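Local atomic coordinates of myosin IE heavy chain (PDB entry 1LKX), a protein that binds actin filaments and hydrolyses ATP in an actin-activated cycle as a single-headed myosin motor of class one, and may move membranes relative to actin. Residues 625-630 against 676-681. Numbering follows the deposited sequence.
Sequences AGRIEY and KVFIRN. Unlike the reference sequence in segment 676-681: Asn681 (reference Ile).
Arg627 meets the Phe678 ring with its root and an acid with its tip. The Arg627 CB sits over one face of the Phe678 ring, off centre toward CE2 and 3.7 Å from the centroid, a CH-pi contact. Arg627 CG takes the crowded position between backbone N and carbonyl carbon (chi1 61°), and further bends carry the guanidinium away to a salt bridge with Glu425 of helix 398-430. That helix also packs against Phe678, so both residues join this region to what is, by myosin topology, the relay helix. The segments run roughly antiparallel in what is, by the same topology, the converter, where 625-630 flanks the strand of a small hairpin, 670-672 with 677-679. Ile679 N donates to Gly626 O (3.0 Å), nearly along the C=O axis, and Val677 N to Ile628 O (2.8 Å), almost straight at 175°. Ala625 and Gly626 both oppose Ile679, a classic beta bulge. Within the bulge, Ala625 N donates to Arg680 O, less straight at 134°. At the other end, Tyr630 lays one ring face over Lys676 N and turns an edge to Val677 CG2, while its hydroxyl bonds Gly673 O. An alanine here would probably loosen the hairpin turn by losing both that bond and the ring packing. Lys676 runs alongside Glu629 in a long salt bridge, Lys676 NZ to Glu629 OE2 3.9 Å, with the place of NZ less sure.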
# COMPACT_ATOMS: atom_id res chain seq x y z
N ALA A 625 -29.81 7.72 4.96
CA ALA A 625 -28.82 8.42 4.14
C ALA A 625 -27.90 9.23 5.02
O ALA A 625 -26.80 8.80 5.33
CB ALA A 625 -29.52 9.34 3.15
N GLY A 626 -28.35 10.42 5.43
CA GLY A 626 -27.54 11.26 6.28
C GLY A 626 -28.11 11.46 7.67
O GLY A 626 -29.33 11.45 7.85
N ARG A 627 -27.23 11.64 8.65
CA ARG A 627 -27.62 11.85 10.05
C ARG A 627 -27.06 13.19 10.51
O ARG A 627 -26.18 13.25 11.36
CB ARG A 627 -27.08 10.73 10.95
CG ARG A 627 -25.56 10.59 11.01
CD ARG A 627 -24.98 10.16 9.66
NE ARG A 627 -25.71 9.03 9.10
CZ ARG A 627 -25.82 7.84 9.68
NH1 ARG A 627 -25.23 7.62 10.85
NH2 ARG A 627 -26.51 6.87 9.10
N ILE A 628 -27.60 14.26 9.94
CA ILE A 628 -27.15 15.61 10.27
C ILE A 628 -27.48 15.96 11.72
O ILE A 628 -28.62 15.86 12.16
CB ILE A 628 -27.80 16.67 9.32
CG1 ILE A 628 -27.64 16.22 7.86
CG2 ILE A 628 -27.13 18.03 9.54
CD1 ILE A 628 -28.29 17.14 6.83
N GLU A 629 -26.44 16.36 12.45
CA GLU A 629 -26.55 16.73 13.85
C GLU A 629 -27.67 17.77 13.99
O GLU A 629 -28.08 18.36 13.00
CB GLU A 629 -25.22 17.32 14.31
CG GLU A 629 -24.01 16.51 13.84
CD GLU A 629 -22.76 17.35 13.67
OE1 GLU A 629 -22.84 18.35 12.93
OE2 GLU A 629 -21.70 17.03 14.26
N TYR A 630 -28.15 17.98 15.21
CA TYR A 630 -29.23 18.94 15.45
C TYR A 630 -28.88 20.41 15.26
O TYR A 630 -29.32 21.05 14.29
CB TYR A 630 -29.81 18.74 16.85
CG TYR A 630 -30.99 17.80 16.89
CD1 TYR A 630 -31.31 17.10 18.05
CD2 TYR A 630 -31.80 17.61 15.76
CE1 TYR A 630 -32.38 16.23 18.09
CE2 TYR A 630 -32.88 16.73 15.80
CZ TYR A 630 -33.16 16.05 16.97
OH TYR A 630 -34.21 15.16 17.02
N LYS A 676 -29.33 14.26 16.80
CA LYS A 676 -29.17 14.32 15.35
C LYS A 676 -30.49 13.97 14.65
O LYS A 676 -31.37 13.33 15.25
CB LYS A 676 -28.10 13.34 14.88
CG LYS A 676 -26.67 13.69 15.26
CD LYS A 676 -25.73 12.52 14.92
CE LYS A 676 -24.25 12.87 15.10
NZ LYS A 676 -23.71 13.70 13.98
N VAL A 677 -30.63 14.41 13.40
CA VAL A 677 -31.82 14.13 12.60
C VAL A 677 -31.39 13.08 11.58
O VAL A 677 -30.22 13.01 11.22
CB VAL A 677 -32.30 15.37 11.82
CG1 VAL A 677 -33.48 15.01 10.93
CG2 VAL A 677 -32.69 16.46 12.78
N PHE A 678 -32.33 12.27 11.10
CA PHE A 678 -32.00 11.25 10.12
C PHE A 678 -32.93 11.32 8.92
O PHE A 678 -34.14 11.44 9.09
CB PHE A 678 -32.05 9.87 10.78
CG PHE A 678 -31.03 9.68 11.86
CD1 PHE A 678 -31.06 10.45 13.01
CD2 PHE A 678 -30.01 8.74 11.72
CE1 PHE A 678 -30.09 10.29 14.01
CE2 PHE A 678 -29.03 8.57 12.71
CZ PHE A 678 -29.08 9.35 13.86
N ILE A 679 -32.36 11.25 7.72
CA ILE A 679 -33.14 11.31 6.48
C ILE A 679 -32.81 10.12 5.58
O ILE A 679 -31.86 10.15 4.80
CB ILE A 679 -32.83 12.62 5.71
CG1 ILE A 679 -33.14 13.84 6.58
CG2 ILE A 679 -33.66 12.66 4.43
CD1 ILE A 679 -32.15 14.10 7.69
N ARG A 680 -33.63 9.07 5.66
CA ARG A 680 -33.42 7.85 4.90
C ARG A 680 -32.82 7.92 3.50
O ARG A 680 -31.71 7.43 3.28
CB ARG A 680 -34.70 7.04 4.83
CG ARG A 680 -34.52 5.70 4.15
CD ARG A 680 -35.67 4.74 4.44
NE ARG A 680 -35.79 4.38 5.86
CZ ARG A 680 -36.49 5.07 6.75
NH1 ARG A 680 -37.14 6.17 6.40
NH2 ARG A 680 -36.55 4.65 8.01
N ASN A 681 -33.53 8.50 2.55
CA ASN A 681 -33.01 8.56 1.18
C ASN A 681 -32.24 9.85 0.89
O ASN A 681 -32.40 10.84 1.59
CB ASN A 681 -34.16 8.40 0.19
CG ASN A 681 -33.71 7.82 -1.14
OD1 ASN A 681 -33.33 6.65 -1.22
ND2 ASN A 681 -33.73 8.64 -2.20